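Lpg2148(MvcA) (Legionella pneumophila subsp. pneumophila str. Philadelphia 1, PDB 6K11) probably acts as a deamidase-related deubiquitinating effector that regulates the ubiquitin-conjugating enzyme UBE2N of the infected host cell. Local coordinates at residues G5-V8 with H9-L12; K11-S14 with M15-Y19; N342-E345 with T346-I350. All coordinates share one frame; numbering follows the deposited sequence.

Interaction 1. Residues G5-V8 with H9-L12; sequences GFMV and HKKL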
loop_
_atom_site.group_PDB
_atom_site.type_symbol
_atom_site.label_atom_id
_atom_site.label_comp_id
_atom_site.label_asym_id
_atom_site.label_seq_id
_atom_site.Cartn_x
_atom_site.Cartn_y
_atom_site.Cartn_z
ATOM N N GLY A 5 13.760 24.928 -1.878
ATOM C CA GLY A 5 12.779 23.862 -2.027
ATOM C C GLY A 5 13.139 22.878 -3.124
ATOM O O GLY A 5 12.951 21.672 -2.966
ATOM N N PHE A 6 13.678 23.374 -4.242
ATOM C CA PHE A 6 14.102 22.463 -5.300
ATOM C C PHE A 6 15.339 21.666 -4.903
ATOM O O PHE A 6 15.501 20.517 -5.337
ATOM C CB PHE A 6 14.377 23.213 -6.600
ATOM C CG PHE A 6 14.832 22.307 -7.705
ATOM C CD1 PHE A 6 13.908 21.634 -8.486
ATOM C CD2 PHE A 6 16.186 22.082 -7.929
ATOM C CE1 PHE A 6 14.327 20.787 -9.487
ATOM C CE2 PHE A 6 16.608 21.224 -8.925
ATOM C CZ PHE A 6 15.677 20.585 -9.709
ATOM N N MET A 7 16.225 22.260 -4.097
ATOM C CA MET A 7 17.398 21.531 -3.620
ATOM C C MET A 7 16.991 20.287 -2.835
ATOM O O MET A 7 17.684 19.261 -2.882
ATOM C CB MET A 7 18.278 22.446 -2.758
ATOM C CG MET A 7 19.054 23.518 -3.521
ATOM S SD MET A 7 20.303 22.873 -4.666
ATOM C CE MET A 7 19.437 22.840 -6.208
ATOM N N VAL A 8 15.878 20.369 -2.096
ATOM C CA VAL A 8 15.329 19.204 -1.400
ATOM C C VAL A 8 15.047 18.081 -2.391
ATOM O O VAL A 8 15.399 16.920 -2.153
ATOM C CB VAL A 8 14.055 19.593 -0.629
ATOM C CG1 VAL A 8 13.315 18.348 -0.105
ATOM C CG2 VAL A 8 14.379 20.557 0.517
ATOM N N HIS A 9 14.392 18.403 -3.512
ATOM C CA HIS A 9 14.094 17.362 -4.497
ATOM C C HIS A 9 15.375 16.798 -5.104
ATOM O O HIS A 9 15.526 15.577 -5.251
ATOM C CB HIS A 9 13.179 17.905 -5.600
ATOM C CG HIS A 9 13.163 17.048 -6.833
ATOM N ND1 HIS A 9 12.455 15.862 -6.907
ATOM C CD2 HIS A 9 13.793 17.185 -8.026
ATOM C CE1 HIS A 9 12.647 15.313 -8.094
ATOM N NE2 HIS A 9 13.444 16.099 -8.796
ATOM N N LYS A 10 16.312 17.678 -5.482
ATOM C CA LYS A 10 17.533 17.215 -6.131
ATOM C C LYS A 10 18.317 16.286 -5.213
ATOM O O LYS A 10 18.856 15.263 -5.656
ATOM C CB LYS A 10 18.383 18.424 -6.537
ATOM C CG LYS A 10 19.757 18.104 -7.077
ATOM C CD LYS A 10 20.379 19.395 -7.630
ATOM C CE LYS A 10 21.690 19.142 -8.356
ATOM N NZ LYS A 10 22.377 20.445 -8.629
ATOM N N LYS A 11 18.387 16.625 -3.933
ATOM C CA LYS A 11 19.190 15.854 -2.991
ATOM C C LYS A 11 18.506 14.548 -2.620
ATOM O O LYS A 11 19.164 13.507 -2.536
ATOM C CB LYS A 11 19.468 16.698 -1.744
ATOM C CG LYS A 11 19.986 15.957 -0.529
ATOM C CD LYS A 11 20.730 16.932 0.405
ATOM C CE LYS A 11 21.607 16.191 1.423
ATOM N NZ LYS A 11 22.947 16.775 1.617
ATOM N N LEU A 12 17.190 14.588 -2.386
ATOM C CA LEU A 12 16.463 13.361 -2.102
ATOM C C LEU A 12 16.600 12.380 -3.264
ATOM O O LEU A 12 16.877 11.180 -3.063
ATOM C CB LEU A 12 14.989 13.680 -1.808
ATOM C CG LEU A 12 14.066 12.450 -1.787
ATOM C CD1 LEU A 12 14.354 11.589 -0.564
ATOM C CD2 LEU A 12 12.580 12.814 -1.862
#
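Lys10, Lys11 and Leu12 donate their backbone N-H groups to Phe6 O, Met7 O and Val8 O, three successive i to i+4 bonds of the alpha-helix 4-19 near the start of the chain. The bond from Lys10 N to Phe6 O measures 3.0 Å and is close to straight, with an N-H...O angle of 165°. Lys11 N and Leu12 N each lie 2.9 Å from their acceptors, Met7 O and Val8 O respectively. Beyond these backbone bonds, the Phe6 and His9 side chains sit one turn apart. With CG of Phe6 anti to its amide nitrogen (chi1 179°), the ring is carried toward His9, and the two rings meet at an oblique 53°, Phe6 CE1 lying 3.9 Å from His9 CD2. The imidazole is further fixed by a hydrogen bond between His9 ND1 and Tyr252 OH and a stack on Tyr250, joining the helix to strand 250-252. Val8 packs on Tyr237 of strand 228-238 and on Ala339 and Leu340 of helix 336-351. On the partly exposed flank, Met7 bends at chi2 and chi3 while Lys10 runs extended beside it, pointing the same way; their aliphatic parts touch at Met7 CE and Lys10 CD, 3.8 Å apart.

Interaction 2. Residues K11-S14 with M15-Y19; sequences KLKS and MSQSY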
loop_
_atom_site.group_PDB
_atom_site.type_symbol
_atom_site.label_atom_id
_atom_site.label_comp_id
_atom_site.label_asym_id
_atom_site.label_seq_id
_atom_site.Cartn_x
_atom_site.Cartn_y
_atom_site.Cartn_z
ATOM N N LYS A 11 18.387 16.625 -3.933
ATOM C CA LYS A 11 19.190 15.854 -2.991
ATOM C C LYS A 11 18.506 14.548 -2.620
ATOM O O LYS A 11 19.164 13.507 -2.536
ATOM C CB LYS A 11 19.468 16.698 -1.744
ATOM C CG LYS A 11 19.986 15.957 -0.529
ATOM C CD LYS A 11 20.730 16.932 0.405
ATOM C CE LYS A 11 21.607 16.191 1.423
ATOM N NZ LYS A 11 22.947 16.775 1.617
ATOM N N LEU A 12 17.190 14.588 -2.386
ATOM C CA LEU A 12 16.463 13.361 -2.102
ATOM C C LEU A 12 16.600 12.380 -3.264
ATOM O O LEU A 12 16.877 11.180 -3.063
ATOM C CB LEU A 12 14.989 13.680 -1.808
ATOM C CG LEU A 12 14.066 12.450 -1.787
ATOM C CD1 LEU A 12 14.354 11.589 -0.564
ATOM C CD2 LEU A 12 12.580 12.814 -1.862
ATOM N N LYS A 13 16.450 12.879 -4.494
ATOM C CA LYS A 13 16.561 12.005 -5.656
ATOM C C LYS A 13 17.981 11.463 -5.804
ATOM O O LYS A 13 18.182 10.257 -6.003
ATOM C CB LYS A 13 16.123 12.744 -6.925
ATOM C CG LYS A 13 16.442 11.981 -8.207
ATOM C CD LYS A 13 15.677 12.529 -9.394
ATOM C CE LYS A 13 15.945 11.699 -10.642
ATOM N NZ LYS A 13 15.091 12.120 -11.777
ATOM N N SER A 14 18.989 12.341 -5.697
ATOM C CA SER A 14 20.365 11.890 -5.879
ATOM C C SER A 14 20.756 10.858 -4.820
ATOM O O SER A 14 21.386 9.835 -5.133
ATOM C CB SER A 14 21.310 13.099 -5.858
ATOM O OG SER A 14 22.651 12.674 -6.023
ATOM N N MET A 15 20.358 11.089 -3.573
ATOM C CA MET A 15 20.717 10.193 -2.473
ATOM C C MET A 15 20.006 8.847 -2.581
ATOM O O MET A 15 20.603 7.795 -2.317
ATOM C CB MET A 15 20.378 10.850 -1.125
ATOM C CG MET A 15 21.343 11.990 -0.662
ATOM S SD MET A 15 20.894 12.661 0.972
ATOM C CE MET A 15 21.066 11.191 1.977
ATOM N N SER A 16 18.719 8.860 -2.919
ATOM C CA SER A 16 18.002 7.596 -3.104
ATOM C C SER A 16 18.571 6.786 -4.274
ATOM O O SER A 16 18.724 5.559 -4.173
ATOM C CB SER A 16 16.510 7.875 -3.293
ATOM O OG SER A 16 15.823 6.649 -3.570
ATOM N N GLN A 17 18.896 7.447 -5.392
ATOM C CA GLN A 17 19.530 6.746 -6.512
ATOM C C GLN A 17 20.790 6.010 -6.070
ATOM O O GLN A 17 21.051 4.884 -6.515
ATOM C CB GLN A 17 19.899 7.714 -7.642
ATOM C CG GLN A 17 18.755 8.272 -8.454
ATOM C CD GLN A 17 19.219 9.348 -9.410
ATOM O OE1 GLN A 17 20.256 9.982 -9.197
ATOM N NE2 GLN A 17 18.458 9.561 -10.476
ATOM N N SER A 18 21.605 6.650 -5.220
ATOM C CA SER A 18 22.898 6.087 -4.852
ATOM C C SER A 18 22.790 5.063 -3.726
ATOM O O SER A 18 23.512 4.064 -3.745
ATOM C CB SER A 18 23.874 7.212 -4.464
ATOM O OG SER A 18 24.290 7.933 -5.625
ATOM N N TYR A 19 21.897 5.266 -2.740
ATOM C CA TYR A 19 22.028 4.562 -1.469
ATOM C C TYR A 19 20.882 3.635 -1.097
ATOM O O TYR A 19 21.000 2.936 -0.080
ATOM C CB TYR A 19 22.224 5.568 -0.325
ATOM C CG TYR A 19 23.439 6.444 -0.514
ATOM C CD1 TYR A 19 24.704 5.889 -0.673
ATOM C CD2 TYR A 19 23.319 7.836 -0.527
ATOM C CE1 TYR A 19 25.828 6.697 -0.848
ATOM C CE2 TYR A 19 24.425 8.644 -0.712
ATOM C CZ TYR A 19 25.671 8.081 -0.855
ATOM O OH TYR A 19 26.757 8.917 -1.006
HETATM O O HOH W 1 23.059 9.858 -7.474
#
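Lys11 and Met15 lie side by side and point the same way, one turn apart on the alpha-helix 4-19 as it approaches its C-terminal end. The thioether rests along the aliphatic part of the lysine: Met15 SD is 3.6 Å from Lys11 CE and nearly as close to CG. CG of Met15 is anti to its carbonyl carbon (chi1 -75°), beside the backbone N and near Lys11 O, and the straight chi2 then lays SD along the lysine. Beyond the sulfur, Met15 packs on Thr346 and Gln347 of helix 336-351, while the ammonium end of Lys11 bonds to Gln344 there.

Lys13 and Gln17 make the second i to i+4 pair, on another flank, and their side chains cross at a slant. Gln17 NE2 approaches Lys13 CE to 3.3 Å, a contact of amide nitrogen with methylene carbon; both nitrogens have their polar partners outside these residues. Gln17 NE2 bonds to Phe265 O, and Lys13 NZ forms salt bridges with Asp270, Asp268 and Glu271, tying this flank to the region of helices 261-266 and 269-274. The backbone bonds run from Met15 N to Lys11 O through to Ser18 N to Ser14 O, the last bent to 144°. A water joins three groups at this end: it donates to Ser14 O at 2.9 Å and to Gln17 OE1 at 3.3 Å, and accepts from Ser18 OG at 2.9 Å.

Interaction 3. Residues N342-E345 with T346-I350; sequences NLQE and TQEFI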
loop_
_atom_site.group_PDB
_atom_site.type_symbol
_atom_site.label_atom_id
_atom_site.label_comp_id
_atom_site.label_asym_id
_atom_site.label_seq_id
_atom_site.Cartn_x
_atom_site.Cartn_y
_atom_site.Cartn_z
ATOM N N ASN A 342 17.580 17.206 7.550
ATOM C CA ASN A 342 17.306 15.773 7.679
ATOM C C ASN A 342 18.074 14.959 6.642
ATOM O O ASN A 342 18.617 13.891 6.952
ATOM C CB ASN A 342 15.802 15.522 7.544
ATOM C CG ASN A 342 15.027 16.024 8.747
ATOM O OD1 ASN A 342 15.601 16.218 9.816
ATOM N ND2 ASN A 342 13.724 16.235 8.582
ATOM N N LEU A 343 18.098 15.430 5.402
ATOM C CA LEU A 343 18.833 14.733 4.350
ATOM C C LEU A 343 20.335 14.750 4.626
ATOM O O LEU A 343 21.029 13.749 4.397
ATOM C CB LEU A 343 18.510 15.367 2.994
ATOM C CG LEU A 343 17.104 15.049 2.465
ATOM C CD1 LEU A 343 16.647 16.138 1.487
ATOM C CD2 LEU A 343 17.064 13.645 1.784
ATOM N N GLN A 344 20.862 15.873 5.122
ATOM C CA GLN A 344 22.287 15.917 5.434
ATOM C C GLN A 344 22.635 15.001 6.605
ATOM O O GLN A 344 23.711 14.391 6.618
ATOM C CB GLN A 344 22.737 17.353 5.735
ATOM C CG GLN A 344 24.252 17.482 5.912
ATOM C CD GLN A 344 25.067 16.663 4.879
ATOM O OE1 GLN A 344 24.817 16.725 3.657
ATOM N NE2 GLN A 344 26.037 15.892 5.372
ATOM N N GLU A 345 21.749 14.889 7.599
ATOM C CA GLU A 345 22.007 13.956 8.695
ATOM C C GLU A 345 21.952 12.509 8.216
ATOM O O GLU A 345 22.718 11.668 8.692
ATOM C CB GLU A 345 21.017 14.168 9.831
ATOM C CG GLU A 345 21.342 15.404 10.672
ATOM C CD GLU A 345 20.188 15.852 11.541
ATOM O OE1 GLU A 345 19.094 15.241 11.474
ATOM O OE2 GLU A 345 20.377 16.837 12.286
ATOM N N THR A 346 21.078 12.203 7.260
ATOM C CA THR A 346 21.098 10.868 6.666
ATOM C C THR A 346 22.395 10.634 5.900
ATOM O O THR A 346 22.985 9.553 5.984
ATOM C CB THR A 346 19.877 10.715 5.773
ATOM O OG1 THR A 346 18.716 10.922 6.579
ATOM C CG2 THR A 346 19.831 9.322 5.147
ATOM N N GLN A 347 22.868 11.655 5.168
ATOM C CA GLN A 347 24.123 11.539 4.434
ATOM C C GLN A 347 25.294 11.276 5.373
ATOM O O GLN A 347 26.204 10.505 5.039
ATOM C CB GLN A 347 24.365 12.802 3.596
ATOM C CG GLN A 347 25.651 12.763 2.756
ATOM C CD GLN A 347 25.550 11.786 1.582
ATOM O OE1 GLN A 347 24.734 11.974 0.678
ATOM N NE2 GLN A 347 26.369 10.737 1.604
ATOM N N GLU A 348 25.303 11.930 6.544
ATOM C CA GLU A 348 26.361 11.700 7.529
ATOM C C GLU A 348 26.326 10.269 8.067
ATOM O O GLU A 348 27.381 9.644 8.282
ATOM C CB GLU A 348 26.230 12.724 8.673
ATOM C CG GLU A 348 26.426 14.182 8.205
ATOM C CD GLU A 348 26.159 15.236 9.295
ATOM O OE1 GLU A 348 26.260 14.913 10.504
ATOM O OE2 GLU A 348 25.862 16.397 8.931
ATOM N N PHE A 349 25.126 9.730 8.291
ATOM C CA PHE A 349 24.997 8.323 8.679
ATOM C C PHE A 349 25.563 7.404 7.598
ATOM O O PHE A 349 26.305 6.462 7.897
ATOM C CB PHE A 349 23.522 8.011 8.954
ATOM C CG PHE A 349 23.170 6.539 8.952
ATOM C CD1 PHE A 349 23.452 5.737 10.052
ATOM C CD2 PHE A 349 22.492 5.974 7.867
ATOM C CE1 PHE A 349 23.106 4.390 10.054
ATOM C CE2 PHE A 349 22.132 4.637 7.875
ATOM C CZ PHE A 349 22.441 3.845 8.965
ATOM N N ILE A 350 25.243 7.684 6.332
ATOM C CA ILE A 350 25.762 6.890 5.221
ATOM C C ILE A 350 27.279 7.014 5.130
ATOM O O ILE A 350 27.986 6.016 4.924
ATOM C CB ILE A 350 25.084 7.317 3.900
ATOM C CG1 ILE A 350 23.632 6.823 3.869
ATOM C CG2 ILE A 350 25.890 6.828 2.685
ATOM C CD1 ILE A 350 22.690 7.685 2.991
#
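Asn342 O is gripped twice by Thr346, one turn further along the alpha-helix 336-351: Thr346 N and Thr346 OG1 both donate to it, each at 3.0 Å. The two donors reach the carbonyl from opposite faces of its plane, so the hydroxyl adds a second bond to the regular i to i+4 one. It can do so because OG1 stands anti to the threonine carbonyl carbon, beside the backbone N (chi1 -59°), and the hydroxyl of this buried threonine finds a partner within its own helix. The bonds of the next two residues follow, with Gln347 N to Leu343 O and Glu348 N to Gln344 O both 2.9 Å. On the outer side, Gln344 and Glu348 cross at about a right angle, the amide and carboxylate planes 35° apart. The bend of Gln344 at chi2 brings NE2 against Glu348 CG, while OE1 bonds to Lys11 NZ of helix 4-19. Gln347 slants across the same glutamine and sends its own NE2 to Asp351. Asn342 ND2 in turn bonds to Leu81 O, linking helix 336-351 to helix 71-83. Between the side chains of the crossed pair the closest approach is from Gln344 NE2 to Glu348 CG, 3.3 Å.

Interactions 1 and 2 are consecutive parts of helix 4-19, sharing Lys11 and Leu12, with centres about 10 Å apart; interaction 3 lies on helix 336-351, with its centre about 14 Å from that of interaction 1 and 11 Å from that of interaction 2. The first helix of the chain thus packs on one close to its C-terminal end. Two probable hydrogen bonds span the helices: Lys11 NZ to Gln344 OE1 at 2.8 Å and Tyr19 OH to Gln347 NE2 at 3.2 Å. Packing contacts accompany them: Lys11 CE lies 3.6 Å from Leu343 CB, and Tyr19 CE1 3.5 Å from Ile350 CG2. All three contacts lie on the same side of the chain's centre.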